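Local coordinates for protein probable CoA-transferase alpha subunit (Rhodococcus jostii, PDB 6COJ) that is the alpha subunit of a probable CoA-transferase and binds a coenzyme A thioester in a pocket it shares with a second protein, at residues Val65-Gly73 with Ala84-Asp92; Gly37-Arg45 with Asp199-Cys207. The protein carries 1 engineered substitution. All blocks are in the same frame, centred on the assembly; numbering follows the deposited sequence.

In the fold
Both contacts gather at one end of the parallel sheet of this Rossmann-like domain, their centres about 11 Å apart. Strands 35-38, 62-65 and 81-86 are neighbours in that sheet: interaction 2 uses the loop leaving the first, interaction 1 the chain leaving the other two. Along the sequence 37-45 comes first, then 65-73 and 84-92, and 199-207 last, so interaction 2 spans interaction 1. They meet directly where Asp92 of interaction 1 forms a salt bridge with Arg44 of interaction 2. Trp41 and Phe88, whose rings touch, carry both contacts to the CoA thioester, with a second protein closing over the same site.

Interaction 1. Residues Val65-Gly73 with Ala84-Asp92; sequences VTYGGPDLG and AYYGFVSLD. With F8G (S-{(3R,5R,9R)-1-[(2R,3S,4R,5R)-5-(6-amino-9H-purin-9-yl)-4-hydroxy-3-(phosphonooxy)tetrahydrofuran-2-yl]-3,5,9-trihydroxy-8,8-dimethyl-3,5-dioxido-10,14-dioxo-2,4,6-trioxa-11,15-diaza-3lambda~5~,5lambda~5~-diphosphaheptadecan-17-yl} (5R,10R)-7-hydroxy-10-methyl-2-oxo-1-oxaspiro[4.5]dec-6-ene-6-carbothioate (non-preferred name)), chain E.
Val65-Gly73 and Ala84-Asp92 run parallel, Val65 beside Tyr85 and, past a corner where the second chain takes one residue more, Gly68 beside Val89, as the two strand ends of a beta-alpha-beta unit whose helix is 70-77. Thr66 N bonds to Tyr85 O (3.0 Å), and past the corner Gly68 N donates to Phe88 O while Gly68 O accepts from Ser90 N. A side chain at Gly68 would collide with Val89 CG2. With CG held between its own N and carbonyl carbon (chi1 62°), Phe88 lays one ring face over Gly68 N and the Tyr67 backbone. Its CE2 lies 3.4 Å from Tyr67 CD1, the rings nearly parallel but slid apart; Tyr67 OH is bonded to Ala117 O. On the ligand side Phe88 CD2 comes within 3.2 Å of the lactone carbonyl oxygen OAN of F8G. Replacing Phe88 by alanine would probably open a gap between Tyr67 and the lactone and uncover Gly68 N. The Leu72 and Val89 side chains cross at about a right angle, CD2 of the first 3.7 Å from CG2 of the second. Asp71, salt-bridged to Lys46, ties the corner to the helix start: its OD1 takes Gly69 N at 2.8 Å, and its OD2 accepts from Thr66 OG1 through the syn lone pair.

Interaction 2. Residues Gly37-Arg45 with Asp199-Cys207; sequences GIGGWGSRR and DPYFDDLYC. With F8G (S-{(3R,5R,9R)-1-[(2R,3S,4R,5R)-5-(6-amino-9H-purin-9-yl)-4-hydroxy-3-(phosphonooxy)tetrahydrofuran-2-yl]-3,5,9-trihydroxy-8,8-dimethyl-3,5-dioxido-10,14-dioxo-2,4,6-trioxa-11,15-diaza-3lambda~5~,5lambda~5~-diphosphaheptadecan-17-yl} (5R,10R)-7-hydroxy-10-methyl-2-oxo-1-oxaspiro[4.5]dec-6-ene-6-carbothioate (non-preferred name)), chain E.
Arg45 and Asp203 form the polar centre between Gly37-Arg45 and Asp199-Cys207. The bend in the arginine chain (chi3 65°) helps bring the guanidinium to three acceptors lying close to its plane: NH1 donates to Asp199 O, while NH2 is shared between Pro200 O (2.9 Å) and Asp203 OD2 (2.8 Å). This last bond is a salt bridge met from above the carboxylate, whose plane stands at 89° to the guanidinium. The other carboxylate oxygen, Asp203 OD1, takes Gly40 N on its syn lone pair (2.8 Å), so one aspartate holds both ends of the loop; a side chain on Gly39 would strike OD1. His183 O accepts from Arg45 NE, a further hold on the guanidinium.

Tyr201 fills the space beside this bridge. Its CD2 lies over one face of the guanidinium, Trp41 CB makes an off-centre CH-pi contact with one side of its ring, and Asp199 O sits over the opposite face. Its hydroxyl lies 3.4 Å from Arg44 CB and shares a water with Arg44 NH1, while Arg44 NE is salt-bridged to Asp92. An Asx turn from Asp199 OD1 to Tyr201 N (2.7 Å) fixes the chain here.

Farther along, Ile38 O rests 3.4 Å above the Tyr206 ring plane, and Tyr206 OH donates to a water that in turn donates to Ile38 O and Gly40 O. A second water links Phe202 N, Asp203 OD1 and Gly40 O.

Trp41 CZ3 meets Phe202 CE1 rim to rim at 3.5 Å, and Trp41 CH2 approaches the ligand methyl CAI edge-on. An aromatic side chain of the partner protein stacks on Trp41. A glycine-rich loop leaving a central parallel strand is thus pinned to the start of helix 203-208 and lines the ligand site at the strand's C-terminal end, where Rossmann-like open alpha/beta folds commonly place their sites.

Interaction 1. Residues Val65-Gly73 with Ala84-Asp92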
loop_
_atom_site.group_PDB
_atom_site.type_symbol
_atom_site.label_atom_id
_atom_site.label_comp_id
_atom_site.label_asym_id
_atom_site.label_seq_id
_atom_site.Cartn_x
_atom_site.Cartn_y
_atom_site.Cartn_z
ATOM N N VAL A 65 -6.189 1.369 -19.842
ATOM C CA VAL A 65 -5.174 1.600 -18.811
ATOM C C VAL A 65 -4.630 0.231 -18.429
ATOM O O VAL A 65 -5.395 -0.631 -17.980
ATOM C CB VAL A 65 -5.766 2.302 -17.577
ATOM C CG1 VAL A 65 -4.696 2.497 -16.519
ATOM C CG2 VAL A 65 -6.383 3.640 -17.965
ATOM N N THR A 66 -3.328 0.018 -18.613
ATOM C CA THR A 66 -2.827 -1.340 -18.434
ATOM C C THR A 66 -1.312 -1.343 -18.294
ATOM O O THR A 66 -0.626 -0.436 -18.771
ATOM C CB THR A 66 -3.239 -2.221 -19.623
ATOM O OG1 THR A 66 -2.895 -3.586 -19.343
ATOM C CG2 THR A 66 -2.547 -1.764 -20.915
ATOM N N TYR A 67 -0.807 -2.374 -17.623
ATOM C CA TYR A 67 0.574 -2.810 -17.791
ATOM C C TYR A 67 0.532 -3.780 -18.959
ATOM O O TYR A 67 0.189 -4.953 -18.794
ATOM C CB TYR A 67 1.071 -3.486 -16.523
ATOM C CG TYR A 67 1.363 -2.543 -15.378
ATOM C CD1 TYR A 67 2.382 -1.590 -15.474
ATOM C CD2 TYR A 67 0.636 -2.611 -14.190
ATOM C CE1 TYR A 67 2.676 -0.745 -14.397
ATOM C CE2 TYR A 67 0.930 -1.777 -13.113
ATOM C CZ TYR A 67 1.948 -0.846 -13.227
ATOM O OH TYR A 67 2.230 -0.040 -12.138
ATOM N N GLY A 68 0.853 -3.280 -20.150
ATOM C CA GLY A 68 0.396 -3.925 -21.373
ATOM C C GLY A 68 1.121 -5.207 -21.750
ATOM O O GLY A 68 2.319 -5.377 -21.537
ATOM N N GLY A 69 0.352 -6.096 -22.376
ATOM C CA GLY A 69 0.854 -7.314 -22.968
ATOM C C GLY A 69 0.003 -7.689 -24.165
ATOM O O GLY A 69 -0.463 -6.825 -24.914
ATOM N N PRO A 70 -0.235 -8.990 -24.362
ATOM C CA PRO A 70 -1.048 -9.424 -25.511
ATOM C C PRO A 70 -2.514 -9.044 -25.398
ATOM O O PRO A 70 -3.236 -9.139 -26.404
ATOM C CB PRO A 70 -0.862 -10.944 -25.521
ATOM C CG PRO A 70 -0.584 -11.288 -24.059
ATOM C CD PRO A 70 0.240 -10.125 -23.547
ATOM N N ASP A 71 -2.979 -8.653 -24.209
ATOM C CA ASP A 71 -4.306 -8.060 -24.081
ATOM C C ASP A 71 -4.423 -6.818 -24.954
ATOM O O ASP A 71 -5.355 -6.688 -25.764
ATOM C CB ASP A 71 -4.593 -7.715 -22.609
ATOM C CG ASP A 71 -3.551 -6.781 -21.974
ATOM O OD1 ASP A 71 -2.340 -6.899 -22.260
ATOM O OD2 ASP A 71 -3.969 -5.916 -21.169
ATOM N N LEU A 72 -3.470 -5.900 -24.810
ATOM C CA LEU A 72 -3.479 -4.682 -25.608
ATOM C C LEU A 72 -3.225 -4.990 -27.077
ATOM O O LEU A 72 -3.836 -4.374 -27.956
ATOM C CB LEU A 72 -2.436 -3.707 -25.054
ATOM C CG LEU A 72 -2.403 -2.313 -25.678
ATOM C CD1 LEU A 72 -3.771 -1.647 -25.594
ATOM C CD2 LEU A 72 -1.342 -1.458 -24.996
ATOM N N GLY A 73 -2.340 -5.950 -27.365
ATOM C CA GLY A 73 -2.117 -6.344 -28.747
ATOM C C GLY A 73 -3.381 -6.833 -29.425
ATOM O O GLY A 73 -3.715 -6.405 -30.535
ATOM N N ALA A 84 -4.335 5.015 -25.011
ATOM C CA ALA A 84 -3.775 4.013 -24.115
ATOM C C ALA A 84 -2.881 4.674 -23.081
ATOM O O ALA A 84 -2.003 5.466 -23.433
ATOM C CB ALA A 84 -2.998 2.939 -24.895
ATOM N N TYR A 85 -3.115 4.333 -21.811
ATOM C CA TYR A 85 -2.286 4.722 -20.680
ATOM C C TYR A 85 -1.569 3.464 -20.207
ATOM O O TYR A 85 -2.228 2.500 -19.811
ATOM C CB TYR A 85 -3.178 5.224 -19.542
ATOM C CG TYR A 85 -3.894 6.536 -19.790
ATOM C CD1 TYR A 85 -5.008 6.604 -20.619
ATOM C CD2 TYR A 85 -3.461 7.705 -19.179
ATOM C CE1 TYR A 85 -5.663 7.808 -20.842
ATOM C CE2 TYR A 85 -4.115 8.912 -19.391
ATOM C CZ TYR A 85 -5.216 8.952 -20.227
ATOM O OH TYR A 85 -5.882 10.133 -20.455
ATOM N N TYR A 86 -0.233 3.467 -20.227
ATOM C CA TYR A 86 0.488 2.235 -19.900
ATOM C C TYR A 86 1.886 2.573 -19.410
ATOM O O TYR A 86 2.453 3.609 -19.774
ATOM C CB TYR A 86 0.580 1.292 -21.122
ATOM C CG TYR A 86 1.209 1.963 -22.332
ATOM C CD1 TYR A 86 0.431 2.666 -23.242
ATOM C CD2 TYR A 86 2.586 1.940 -22.525
ATOM C CE1 TYR A 86 1.003 3.307 -24.331
ATOM C CE2 TYR A 86 3.167 2.592 -23.601
ATOM C CZ TYR A 86 2.375 3.279 -24.486
ATOM O OH TYR A 86 2.940 3.922 -25.560
ATOM N N GLY A 87 2.443 1.662 -18.608
ATOM C CA GLY A 87 3.802 1.799 -18.125
ATOM C C GLY A 87 4.789 1.102 -19.034
ATOM O O GLY A 87 5.981 1.422 -19.039
ATOM N N PHE A 88 4.293 0.140 -19.805
ATOM C CA PHE A 88 5.087 -0.584 -20.790
ATOM C C PHE A 88 4.120 -1.443 -21.585
ATOM O O PHE A 88 2.948 -1.582 -21.226
ATOM C CB PHE A 88 6.131 -1.484 -20.114
ATOM C CG PHE A 88 5.534 -2.561 -19.247
ATOM C CD1 PHE A 88 5.134 -3.774 -19.802
ATOM C CD2 PHE A 88 5.387 -2.371 -17.875
ATOM C CE1 PHE A 88 4.570 -4.769 -19.013
ATOM C CE2 PHE A 88 4.840 -3.372 -17.080
ATOM C CZ PHE A 88 4.434 -4.565 -17.648
ATOM N N VAL A 89 4.625 -2.025 -22.668
ATOM C CA VAL A 89 3.953 -3.136 -23.337
ATOM C C VAL A 89 5.005 -4.204 -23.590
ATOM O O VAL A 89 6.024 -3.934 -24.236
ATOM C CB VAL A 89 3.277 -2.722 -24.658
ATOM C CG1 VAL A 89 2.589 -3.940 -25.289
ATOM C CG2 VAL A 89 2.272 -1.592 -24.413
ATOM N N SER A 90 4.782 -5.406 -23.053
ATOM C CA SER A 90 5.771 -6.466 -23.194
ATOM C C SER A 90 5.082 -7.817 -23.224
ATOM O O SER A 90 4.091 -8.035 -22.518
ATOM C CB SER A 90 6.766 -6.462 -22.027
ATOM O OG SER A 90 7.741 -7.482 -22.200
ATOM N N LEU A 91 5.620 -8.717 -24.053
ATOM C CA LEU A 91 5.225 -10.118 -24.044
ATOM C C LEU A 91 6.030 -10.952 -23.049
ATOM O O LEU A 91 5.756 -12.146 -22.906
ATOM C CB LEU A 91 5.335 -10.710 -25.453
ATOM C CG LEU A 91 4.448 -10.071 -26.531
ATOM C CD1 LEU A 91 4.647 -10.759 -27.877
ATOM C CD2 LEU A 91 2.980 -10.115 -26.129
ATOM N N ASP A 92 7.028 -10.357 -22.388
ATOM C CA ASP A 92 7.848 -10.999 -21.355
ATOM C C ASP A 92 8.835 -12.031 -21.896
ATOM O O ASP A 92 9.931 -12.189 -21.349
ATOM C CB ASP A 92 7.000 -11.550 -20.203
ATOM C CG ASP A 92 6.562 -10.462 -19.245
ATOM O OD1 ASP A 92 7.411 -9.613 -18.889
ATOM O OD2 ASP A 92 5.376 -10.430 -18.859
HETATM C C4 F8G E . 15.421 1.614 -36.298
HETATM C C5 F8G E . 15.797 2.998 -35.980
HETATM C C6 F8G E . 14.882 4.084 -36.406
HETATM C C8 F8G E . 17.323 1.620 -35.235
HETATM N N1 F8G E . 13.742 3.768 -37.065
HETATM N N3 F8G E . 14.271 1.348 -36.960
HETATM C "C1'" F8G E . 16.378 -0.634 -35.927
HETATM C C2 F8G E . 13.340 2.394 -37.397
HETATM C "C2'" F8G E . 17.722 -1.282 -36.195
HETATM C "C3'" F8G E . 17.528 -2.634 -35.547
HETATM C "C4'" F8G E . 16.721 -2.307 -34.319
HETATM C "C5'" F8G E . 17.647 -2.004 -33.161
HETATM C CAA F8G E . 11.807 -0.995 -11.709
HETATM C CAB F8G E . 12.504 -1.373 -12.992
HETATM C CAC F8G E . 11.867 -1.932 -14.041
HETATM C CAD F8G E . 10.492 -2.563 -13.877
HETATM C CAE F8G E . 10.040 -2.530 -12.419
HETATM C CAF F8G E . 10.306 -1.172 -11.803
HETATM C CAG F8G E . 12.470 -1.885 -15.385
HETATM C CAI F8G E . 8.567 -2.874 -12.257
HETATM C CAK F8G E . 10.358 -3.996 -14.435
HETATM C CAL F8G E . 9.383 -3.975 -15.625
HETATM C CAM F8G E . 9.002 -2.518 -15.699
HETATM C CAQ F8G E . 14.149 -1.398 -17.473
HETATM C CAR F8G E . 14.605 -2.805 -17.817
HETATM C CAT F8G E . 15.737 -2.814 -19.951
HETATM C CAU F8G E . 15.674 -3.312 -21.382
HETATM C CAV F8G E . 16.612 -2.578 -22.333
HETATM C CAX F8G E . 17.391 -4.113 -24.012
HETATM C CAY F8G E . 17.331 -4.614 -25.433
HETATM C CAZ F8G E . 18.524 -4.130 -26.266
HETATM C CBA F8G E . 18.291 -4.505 -27.722
HETATM C CBM F8G E . 18.628 -2.616 -26.165
HETATM C CBN F8G E . 19.830 -4.777 -25.819
HETATM N N6 F8G E . 15.180 5.378 -36.139
HETATM N N7 F8G E . 16.975 2.929 -35.328
HETATM N N9 F8G E . 16.398 0.844 -35.827
HETATM N NAS F8G E . 14.634 -3.031 -19.243
HETATM N NAW F8G E . 16.544 -3.147 -23.673
HETATM O "O2'" F8G E . 17.995 -1.403 -37.593
HETATM O "O3'" F8G E . 16.677 -3.434 -36.348
HETATM O "O4'" F8G E . 15.974 -1.139 -34.654
HETATM O "O5'" F8G E . 18.353 -3.194 -32.821
HETATM O OAH F8G E . 13.696 -1.147 -13.022
HETATM O OAJ F8G E . 11.838 -2.336 -16.332
HETATM O OAN F8G E . 8.301 -1.972 -16.523
HETATM O OAO F8G E . 9.588 -1.762 -14.627
HETATM O OBB F8G E . 17.043 -3.938 -28.087
HETATM O OBD F8G E . 17.196 -3.245 -30.577
HETATM O OBJ F8G E . 16.725 -2.267 -19.478
HETATM O OBK F8G E . 18.171 -4.582 -23.197
HETATM O OBL F8G E . 17.287 -6.049 -25.444
HETATM O OBO F8G E . 15.007 -3.725 -29.542
HETATM O OBP F8G E . 16.524 -5.683 -29.900
HETATM O OBQ F8G E . 19.207 -4.811 -31.018
HETATM O OBR F8G E . 19.564 -2.344 -30.789
HETATM O OCI F8G E . 16.203 -5.361 -37.925
HETATM O OCJ F8G E . 18.161 -3.879 -38.297
HETATM O OCK F8G E . 18.148 -5.480 -36.383
HETATM P PBC F8G E . 16.431 -4.217 -29.547
HETATM P PBE F8G E . 18.635 -3.436 -31.263
HETATM P PCH F8G E . 17.314 -4.581 -37.265
HETATM S SAP F8G E . 13.981 -1.237 -15.724
#

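Interaction 2. Residues Gly37-Arg45 with Asp199-Cys207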
loop_
_atom_site.group_PDB
_atom_site.type_symbol
_atom_site.label_atom_id
_atom_site.label_comp_id
_atom_site.label_asym_id
_atom_site.label_seq_id
_atom_site.Cartn_x
_atom_site.Cartn_y
_atom_site.Cartn_z
ATOM N N GLY A 37 -9.634 -0.460 -17.399
ATOM C CA GLY A 37 -8.368 -0.938 -16.880
ATOM C C GLY A 37 -8.321 -2.449 -17.018
ATOM O O GLY A 37 -9.309 -3.137 -16.770
ATOM N N ILE A 38 -7.168 -2.962 -17.429
ATOM C CA ILE A 38 -6.985 -4.400 -17.591
ATOM C C ILE A 38 -5.877 -4.854 -16.653
ATOM O O ILE A 38 -4.769 -4.301 -16.677
ATOM C CB ILE A 38 -6.679 -4.779 -19.051
ATOM C CG1 ILE A 38 -7.772 -4.237 -19.969
ATOM C CG2 ILE A 38 -6.566 -6.293 -19.166
ATOM C CD1 ILE A 38 -7.541 -4.526 -21.429
ATOM N N GLY A 39 -6.185 -5.857 -15.832
ATOM C CA GLY A 39 -5.286 -6.334 -14.797
ATOM C C GLY A 39 -4.129 -7.164 -15.331
ATOM O O GLY A 39 -3.783 -7.126 -16.516
ATOM N N GLY A 40 -3.526 -7.930 -14.428
ATOM C CA GLY A 40 -2.330 -8.661 -14.785
ATOM C C GLY A 40 -1.166 -7.717 -15.067
ATOM O O GLY A 40 -1.137 -6.564 -14.633
ATOM N N TRP A 41 -0.201 -8.226 -15.840
ATOM C CA TRP A 41 1.041 -7.499 -16.083
ATOM C C TRP A 41 1.761 -8.139 -17.260
ATOM O O TRP A 41 2.128 -9.313 -17.185
ATOM C CB TRP A 41 1.913 -7.613 -14.829
ATOM C CG TRP A 41 3.318 -7.077 -14.932
ATOM C CD1 TRP A 41 4.382 -7.649 -15.593
ATOM C CD2 TRP A 41 3.828 -5.899 -14.296
ATOM N NE1 TRP A 41 5.509 -6.881 -15.421
ATOM C CE2 TRP A 41 5.198 -5.810 -14.620
ATOM C CE3 TRP A 41 3.255 -4.903 -13.492
ATOM C CZ2 TRP A 41 6.004 -4.767 -14.163
ATOM C CZ3 TRP A 41 4.061 -3.869 -13.040
ATOM C CH2 TRP A 41 5.418 -3.812 -13.378
ATOM N N GLY A 42 1.972 -7.397 -18.348
ATOM C CA GLY A 42 2.681 -7.994 -19.471
ATOM C C GLY A 42 1.979 -9.262 -19.923
ATOM O O GLY A 42 0.761 -9.274 -20.138
ATOM N N SER A 43 2.732 -10.353 -20.042
ATOM C CA SER A 43 2.135 -11.652 -20.360
ATOM C C SER A 43 1.925 -12.498 -19.103
ATOM O O SER A 43 2.330 -13.666 -19.016
ATOM C CB SER A 43 2.973 -12.376 -21.411
ATOM O OG SER A 43 2.346 -13.565 -21.857
ATOM N N ARG A 44 1.265 -11.901 -18.108
ATOM C CA ARG A 44 1.082 -12.526 -16.799
ATOM C C ARG A 44 -0.333 -12.270 -16.308
ATOM O O ARG A 44 -0.727 -11.114 -16.106
ATOM C CB ARG A 44 2.107 -12.015 -15.771
ATOM C CG ARG A 44 3.539 -12.017 -16.285
ATOM C CD ARG A 44 4.516 -11.380 -15.305
ATOM N NE ARG A 44 5.763 -11.009 -15.970
ATOM C CZ ARG A 44 6.978 -11.111 -15.445
ATOM N NH1 ARG A 44 7.160 -11.614 -14.225
ATOM N NH2 ARG A 44 8.029 -10.733 -16.160
ATOM N N ARG A 45 -1.074 -13.359 -16.104
ATOM C CA ARG A 45 -2.437 -13.366 -15.554
ATOM C C ARG A 45 -3.320 -12.280 -16.149
ATOM O O ARG A 45 -4.032 -11.555 -15.452
ATOM C CB ARG A 45 -2.464 -13.380 -14.025
ATOM C CG ARG A 45 -3.653 -14.190 -13.497
ATOM C CD ARG A 45 -3.715 -14.255 -11.961
ATOM N NE ARG A 45 -3.945 -12.913 -11.421
ATOM C CZ ARG A 45 -3.156 -12.270 -10.565
ATOM N NH1 ARG A 45 -2.076 -12.852 -10.042
ATOM N NH2 ARG A 45 -3.482 -11.028 -10.216
ATOM N N ASP A 199 2.642 -13.324 -6.975
ATOM C CA ASP A 199 2.409 -11.897 -7.164
ATOM C C ASP A 199 0.933 -11.602 -7.403
ATOM O O ASP A 199 0.335 -12.141 -8.349
ATOM C CB ASP A 199 3.249 -11.379 -8.339
ATOM C CG ASP A 199 3.497 -9.875 -8.283
ATOM O OD1 ASP A 199 2.622 -9.127 -7.806
ATOM O OD2 ASP A 199 4.581 -9.440 -8.727
ATOM N N PRO A 200 0.322 -10.716 -6.610
ATOM C CA PRO A 200 -1.047 -10.263 -6.919
ATOM C C PRO A 200 -1.113 -9.314 -8.097
ATOM O O PRO A 200 -2.218 -9.020 -8.576
ATOM C CB PRO A 200 -1.460 -9.525 -5.641
ATOM C CG PRO A 200 -0.170 -8.966 -5.126
ATOM C CD PRO A 200 0.872 -10.038 -5.420
ATOM N N TYR A 201 0.029 -8.828 -8.583
ATOM C CA TYR A 201 0.076 -7.698 -9.521
ATOM C C TYR A 201 -0.683 -6.538 -8.877
ATOM O O TYR A 201 -0.379 -6.190 -7.724
ATOM C CB TYR A 201 -0.332 -8.095 -10.951
ATOM C CG TYR A 201 0.454 -9.296 -11.406
ATOM C CD1 TYR A 201 1.852 -9.253 -11.441
ATOM C CD2 TYR A 201 -0.178 -10.491 -11.732
ATOM C CE1 TYR A 201 2.594 -10.365 -11.804
ATOM C CE2 TYR A 201 0.558 -11.612 -12.106
ATOM C CZ TYR A 201 1.938 -11.548 -12.135
ATOM O OH TYR A 201 2.642 -12.676 -12.482
ATOM N N PHE A 202 -1.639 -5.921 -9.572
ATOM C CA PHE A 202 -2.313 -4.723 -9.100
ATOM C C PHE A 202 -3.813 -4.854 -9.284
ATOM O O PHE A 202 -4.525 -3.848 -9.369
ATOM C CB PHE A 202 -1.761 -3.496 -9.832
ATOM C CG PHE A 202 -0.277 -3.357 -9.685
ATOM C CD1 PHE A 202 0.592 -4.100 -10.472
ATOM C CD2 PHE A 202 0.249 -2.528 -8.716
ATOM C CE1 PHE A 202 1.974 -4.008 -10.275
ATOM C CE2 PHE A 202 1.624 -2.426 -8.537
ATOM C CZ PHE A 202 2.479 -3.164 -9.321
ATOM N N ASP A 203 -4.314 -6.094 -9.299
ATOM C CA ASP A 203 -5.711 -6.302 -9.678
ATOM C C ASP A 203 -6.669 -5.696 -8.666
ATOM O O ASP A 203 -7.767 -5.253 -9.042
ATOM C CB ASP A 203 -6.006 -7.788 -9.874
ATOM C CG ASP A 203 -5.373 -8.352 -11.131
ATOM O OD1 ASP A 203 -4.717 -7.584 -11.866
ATOM O OD2 ASP A 203 -5.534 -9.568 -11.381
ATOM N N ASP A 204 -6.283 -5.674 -7.390
ATOM C CA ASP A 204 -7.099 -4.991 -6.392
ATOM C C ASP A 204 -7.207 -3.501 -6.696
ATOM O O ASP A 204 -8.286 -2.912 -6.566
ATOM C CB ASP A 204 -6.520 -5.221 -4.991
ATOM C CG ASP A 204 -5.057 -4.816 -4.889
ATOM O OD1 ASP A 204 -4.288 -5.054 -5.839
ATOM O OD2 ASP A 204 -4.651 -4.262 -3.842
ATOM N N LEU A 205 -6.097 -2.874 -7.100
ATOM C CA LEU A 205 -6.131 -1.449 -7.416
ATOM C C LEU A 205 -6.994 -1.160 -8.640
ATOM O O LEU A 205 -7.727 -0.166 -8.666
ATOM C CB LEU A 205 -4.716 -0.920 -7.644
ATOM C CG LEU A 205 -3.754 -0.989 -6.458
ATOM C CD1 LEU A 205 -2.391 -0.418 -6.824
ATOM C CD2 LEU A 205 -4.346 -0.234 -5.293
ATOM N N TYR A 206 -6.921 -2.009 -9.665
ATOM C CA TYR A 206 -7.777 -1.809 -10.831
ATOM C C TYR A 206 -9.244 -1.849 -10.433
ATOM O O TYR A 206 -10.037 -0.998 -10.847
ATOM C CB TYR A 206 -7.476 -2.856 -11.908
ATOM C CG TYR A 206 -6.269 -2.544 -12.769
ATOM C CD1 TYR A 206 -6.330 -1.549 -13.734
ATOM C CD2 TYR A 206 -5.071 -3.232 -12.611
ATOM C CE1 TYR A 206 -5.233 -1.254 -14.535
ATOM C CE2 TYR A 206 -3.964 -2.945 -13.400
ATOM C CZ TYR A 206 -4.059 -1.949 -14.353
ATOM O OH TYR A 206 -2.978 -1.656 -15.139
ATOM N N CYS A 207 -9.625 -2.822 -9.607
ATOM C CA CYS A 207 -11.016 -2.879 -9.169
ATOM C C CYS A 207 -11.384 -1.659 -8.341
ATOM O O CYS A 207 -12.458 -1.072 -8.532
ATOM C CB CYS A 207 -11.270 -4.159 -8.376
ATOM S SG CYS A 207 -11.300 -5.628 -9.421
HETATM C C4 F8G E . 15.421 1.614 -36.298
HETATM C C5 F8G E . 15.797 2.998 -35.980
HETATM C C6 F8G E . 14.882 4.084 -36.406
HETATM C C8 F8G E . 17.323 1.620 -35.235
HETATM N N1 F8G E . 13.742 3.768 -37.065
HETATM N N3 F8G E . 14.271 1.348 -36.960
HETATM C "C1'" F8G E . 16.378 -0.634 -35.927
HETATM C C2 F8G E . 13.340 2.394 -37.397
HETATM C "C2'" F8G E . 17.722 -1.282 -36.195
HETATM C "C3'" F8G E . 17.528 -2.634 -35.547
HETATM C "C4'" F8G E . 16.721 -2.307 -34.319
HETATM C "C5'" F8G E . 17.647 -2.004 -33.161
HETATM C CAA F8G E . 11.807 -0.995 -11.709
HETATM C CAB F8G E . 12.504 -1.373 -12.992
HETATM C CAC F8G E . 11.867 -1.932 -14.041
HETATM C CAD F8G E . 10.492 -2.563 -13.877
HETATM C CAE F8G E . 10.040 -2.530 -12.419
HETATM C CAF F8G E . 10.306 -1.172 -11.803
HETATM C CAG F8G E . 12.470 -1.885 -15.385
HETATM C CAI F8G E . 8.567 -2.874 -12.257
HETATM C CAK F8G E . 10.358 -3.996 -14.435
HETATM C CAL F8G E . 9.383 -3.975 -15.625
HETATM C CAM F8G E . 9.002 -2.518 -15.699
HETATM C CAQ F8G E . 14.149 -1.398 -17.473
HETATM C CAR F8G E . 14.605 -2.805 -17.817
HETATM C CAT F8G E . 15.737 -2.814 -19.951
HETATM C CAU F8G E . 15.674 -3.312 -21.382
HETATM C CAV F8G E . 16.612 -2.578 -22.333
HETATM C CAX F8G E . 17.391 -4.113 -24.012
HETATM C CAY F8G E . 17.331 -4.614 -25.433
HETATM C CAZ F8G E . 18.524 -4.130 -26.266
HETATM C CBA F8G E . 18.291 -4.505 -27.722
HETATM C CBM F8G E . 18.628 -2.616 -26.165
HETATM C CBN F8G E . 19.830 -4.777 -25.819
HETATM N N6 F8G E . 15.180 5.378 -36.139
HETATM N N7 F8G E . 16.975 2.929 -35.328
HETATM N N9 F8G E . 16.398 0.844 -35.827
HETATM N NAS F8G E . 14.634 -3.031 -19.243
HETATM N NAW F8G E . 16.544 -3.147 -23.673
HETATM O "O2'" F8G E . 17.995 -1.403 -37.593
HETATM O "O3'" F8G E . 16.677 -3.434 -36.348
HETATM O "O4'" F8G E . 15.974 -1.139 -34.654
HETATM O "O5'" F8G E . 18.353 -3.194 -32.821
HETATM O OAH F8G E . 13.696 -1.147 -13.022
HETATM O OAJ F8G E . 11.838 -2.336 -16.332
HETATM O OAN F8G E . 8.301 -1.972 -16.523
HETATM O OAO F8G E . 9.588 -1.762 -14.627
HETATM O OBB F8G E . 17.043 -3.938 -28.087
HETATM O OBD F8G E . 17.196 -3.245 -30.577
HETATM O OBJ F8G E . 16.725 -2.267 -19.478
HETATM O OBK F8G E . 18.171 -4.582 -23.197
HETATM O OBL F8G E . 17.287 -6.049 -25.444
HETATM O OBO F8G E . 15.007 -3.725 -29.542
HETATM O OBP F8G E . 16.524 -5.683 -29.900
HETATM O OBQ F8G E . 19.207 -4.811 -31.018
HETATM O OBR F8G E . 19.564 -2.344 -30.789
HETATM O OCI F8G E . 16.203 -5.361 -37.925
HETATM O OCJ F8G E . 18.161 -3.879 -38.297
HETATM O OCK F8G E . 18.148 -5.480 -36.383
HETATM P PBC F8G E . 16.431 -4.217 -29.547
HETATM P PBE F8G E . 18.635 -3.436 -31.263
HETATM P PCH F8G E . 17.314 -4.581 -37.265
HETATM S SAP F8G E . 13.981 -1.237 -15.724
HETATM O O HOH W 1 -2.191 -4.276 -15.885
HETATM O O HOH W 2 -2.551 -5.860 -12.215
HETATM O O HOH W 3 5.285 -12.637 -12.167
HETATM O O HOH W 4 -5.889 -9.879 -14.094
#